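Local coordinates for protein YohF (Salmonella typhimurium, PDB 6WON) that probably acts as an oxidoreductase of the short-chain dehydrogenase/reductase family, likely an acetoin dehydrogenase, at residues S204-R212 against D242-F252. Sequence-based numbering, arbitrary orientation.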
# COMPACT_ATOMS: atom_id res chain seq x y z
N SER B 204 -28.06 -6.28 -1.17
CA SER B 204 -27.90 -7.73 -1.20
C SER B 204 -26.55 -8.21 -0.66
O SER B 204 -26.40 -9.41 -0.40
CB SER B 204 -28.09 -8.26 -2.62
OG SER B 204 -27.23 -7.60 -3.54
N GLU B 205 -25.58 -7.31 -0.50
CA GLU B 205 -24.29 -7.64 0.11
C GLU B 205 -23.99 -6.63 1.21
O GLU B 205 -23.17 -5.71 1.02
CB GLU B 205 -23.16 -7.66 -0.92
CG GLU B 205 -23.27 -8.76 -1.97
CD GLU B 205 -22.96 -10.14 -1.43
OE1 GLU B 205 -22.50 -10.27 -0.27
OE2 GLU B 205 -23.18 -11.12 -2.18
N PRO B 206 -24.60 -6.79 2.39
CA PRO B 206 -24.43 -5.78 3.46
C PRO B 206 -23.00 -5.61 3.96
O PRO B 206 -22.68 -4.55 4.52
CB PRO B 206 -25.34 -6.30 4.57
CG PRO B 206 -26.30 -7.21 3.89
CD PRO B 206 -25.55 -7.84 2.77
N SER B 207 -22.12 -6.60 3.78
CA SER B 207 -20.75 -6.47 4.27
C SER B 207 -19.89 -5.53 3.42
O SER B 207 -18.81 -5.13 3.88
CB SER B 207 -20.09 -7.86 4.35
OG SER B 207 -20.00 -8.46 3.06
N ILE B 208 -20.34 -5.18 2.22
CA ILE B 208 -19.61 -4.30 1.31
C ILE B 208 -20.21 -2.91 1.42
O ILE B 208 -21.44 -2.78 1.45
CB ILE B 208 -19.69 -4.81 -0.13
CG1 ILE B 208 -19.32 -6.31 -0.19
CG2 ILE B 208 -18.83 -3.94 -1.07
CD1 ILE B 208 -19.57 -6.95 -1.54
N PRO B 209 -19.39 -1.84 1.48
CA PRO B 209 -19.97 -0.50 1.70
C PRO B 209 -21.08 -0.14 0.73
O PRO B 209 -22.15 0.33 1.16
CB PRO B 209 -18.75 0.42 1.56
CG PRO B 209 -17.60 -0.44 2.05
CD PRO B 209 -17.92 -1.84 1.58
N ILE B 210 -20.90 -0.40 -0.57
CA ILE B 210 -21.94 -0.13 -1.55
C ILE B 210 -23.12 -1.09 -1.43
O ILE B 210 -24.17 -0.86 -2.05
CB ILE B 210 -21.34 -0.17 -2.97
CG1 ILE B 210 -22.22 0.61 -3.96
CG2 ILE B 210 -21.11 -1.61 -3.41
CD1 ILE B 210 -21.52 0.99 -5.23
N ALA B 211 -22.98 -2.15 -0.64
CA ALA B 211 -24.07 -3.04 -0.25
C ALA B 211 -24.59 -3.91 -1.40
O ALA B 211 -25.71 -4.44 -1.32
CB ALA B 211 -25.24 -2.27 0.39
N ARG B 212 -23.81 -4.10 -2.46
CA ARG B 212 -24.22 -4.96 -3.56
C ARG B 212 -22.98 -5.47 -4.26
O ARG B 212 -21.91 -4.86 -4.15
CB ARG B 212 -25.13 -4.20 -4.55
CG ARG B 212 -24.42 -3.07 -5.30
CD ARG B 212 -25.21 -2.63 -6.54
NE ARG B 212 -24.67 -1.44 -7.19
CZ ARG B 212 -23.70 -1.46 -8.11
NH1 ARG B 212 -23.15 -2.61 -8.47
NH2 ARG B 212 -23.29 -0.32 -8.67
N ASP B 242 -14.27 -2.08 -6.52
CA ASP B 242 -14.72 -3.00 -5.48
C ASP B 242 -15.86 -2.46 -4.62
O ASP B 242 -16.09 -3.00 -3.53
CB ASP B 242 -13.54 -3.37 -4.59
CG ASP B 242 -13.05 -2.20 -3.73
OD1 ASP B 242 -13.48 -1.04 -3.95
OD2 ASP B 242 -12.22 -2.44 -2.84
N GLY B 243 -16.56 -1.42 -5.06
CA GLY B 243 -17.64 -0.83 -4.28
C GLY B 243 -17.26 -0.47 -2.85
O GLY B 243 -18.11 -0.49 -1.95
N GLY B 244 -15.98 -0.17 -2.63
CA GLY B 244 -15.50 0.19 -1.31
C GLY B 244 -15.02 -0.97 -0.46
O GLY B 244 -14.76 -0.77 0.73
N PHE B 245 -14.89 -2.16 -1.05
CA PHE B 245 -14.42 -3.34 -0.32
C PHE B 245 -13.19 -3.04 0.53
O PHE B 245 -13.14 -3.39 1.71
CB PHE B 245 -14.14 -4.47 -1.33
CG PHE B 245 -13.77 -5.80 -0.71
CD1 PHE B 245 -12.46 -6.07 -0.32
CD2 PHE B 245 -14.72 -6.80 -0.56
CE1 PHE B 245 -12.11 -7.31 0.22
CE2 PHE B 245 -14.38 -8.05 -0.03
CZ PHE B 245 -13.08 -8.30 0.37
N MET B 246 -12.19 -2.38 -0.06
CA MET B 246 -10.94 -2.10 0.65
C MET B 246 -11.11 -1.10 1.79
O MET B 246 -10.24 -1.02 2.66
CB MET B 246 -9.88 -1.56 -0.32
CG MET B 246 -9.44 -2.49 -1.45
SD MET B 246 -8.83 -4.09 -0.91
CE MET B 246 -7.22 -3.72 -0.20
N LEU B 247 -12.20 -0.33 1.80
CA LEU B 247 -12.44 0.60 2.89
C LEU B 247 -12.95 -0.07 4.16
O LEU B 247 -12.90 0.54 5.24
CB LEU B 247 -13.46 1.66 2.46
CG LEU B 247 -13.10 2.42 1.18
CD1 LEU B 247 -14.28 3.22 0.67
CD2 LEU B 247 -11.90 3.31 1.43
N ALA B 248 -13.46 -1.30 4.06
CA ALA B 248 -14.18 -1.93 5.17
C ALA B 248 -13.20 -2.69 6.06
O ALA B 248 -12.60 -3.69 5.64
CB ALA B 248 -15.27 -2.85 4.63
N ASN B 249 -13.05 -2.24 7.30
CA ASN B 249 -12.14 -2.83 8.27
C ASN B 249 -12.98 -3.21 9.50
O ASN B 249 -14.20 -3.05 9.47
CB ASN B 249 -11.01 -1.84 8.59
CG ASN B 249 -11.52 -0.46 8.95
OD1 ASN B 249 -12.30 -0.30 9.91
ND2 ASN B 249 -11.09 0.56 8.20
N PRO B 250 -12.39 -3.76 10.58
CA PRO B 250 -13.21 -4.10 11.76
C PRO B 250 -14.10 -2.98 12.28
O PRO B 250 -15.12 -3.27 12.92
CB PRO B 250 -12.15 -4.48 12.80
CG PRO B 250 -11.08 -5.13 11.97
CD PRO B 250 -11.06 -4.41 10.64
N GLN B 251 -13.75 -1.71 12.06
CA GLN B 251 -14.57 -0.62 12.58
C GLN B 251 -15.78 -0.32 11.70
O GLN B 251 -16.66 0.43 12.13
CB GLN B 251 -13.72 0.64 12.76
CG GLN B 251 -12.68 0.53 13.88
CD GLN B 251 -13.26 0.85 15.25
OE1 GLN B 251 -14.47 0.93 15.42
NE2 GLN B 251 -12.38 1.06 16.23
N PHE B 252 -15.83 -0.89 10.49
CA PHE B 252 -17.02 -0.79 9.65
C PHE B 252 -18.25 -1.36 10.34
O PHE B 252 -19.38 -1.07 9.93
CB PHE B 252 -16.76 -1.51 8.33
CG PHE B 252 -17.88 -1.39 7.33
CD1 PHE B 252 -18.13 -0.19 6.68
CD2 PHE B 252 -18.68 -2.49 7.03
CE1 PHE B 252 -19.17 -0.08 5.76
CE2 PHE B 252 -19.71 -2.39 6.11
CZ PHE B 252 -19.96 -1.18 5.47
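Gly243 O receives the backbone N-H of Ile210 at 3.1 Å (N to O). The bond lies in the carbonyl plane, with a C=O...N angle of 160°. It is the one hydrogen bond that joins residues 204-212 to 242-252. Apolar carbons of three side chains surround the same oxygen: Pro209 CB, Ile210 CG2 and Ile208 CG2, the last at 3.6 Å. Ile208 CG2 reaches it because it is anti to the backbone N, while CG1 takes the place beside that N (chi1 -50°). Pro209 turns the CG-CD edge of its ring to the Gly244 carbonyl, with CG 3.1 Å from Gly244 O. Residues 208-210 come close here because Gly243 and Gly244 have no side chains.

Two tight turns meet at this point. Ile208-Ala211 is a type I turn and Asp242-Phe245 a type I' turn. Asp242 braces the second: OD1 accepts Gly244 N in an Asx turn, and OD2 accepts Met246 N at 2.8 Å.

Farther along, Phe252 reaches back to residues 206-209, which meet its ring obliquely or at the edge. Its CE1 lies 4.0 Å from Pro209 CG, and its CE2 is 3.6 Å from Ser207 O. Ala248 CB sits over one face of this ring, toward the rim, and also meets Pro209 CD at 4.2 Å.

Leu171 of the third subunit packs on both Pro209 and Phe252, and Asn249 is hydrogen-bonded to Thr147 of the second subunit. The contact thus joins the loop between strand 178-185 and helix 216-226 to the C-terminal tail, beyond the C-terminal end of strand 238-241, an outermost strand of the Rossmann-type parallel sheet.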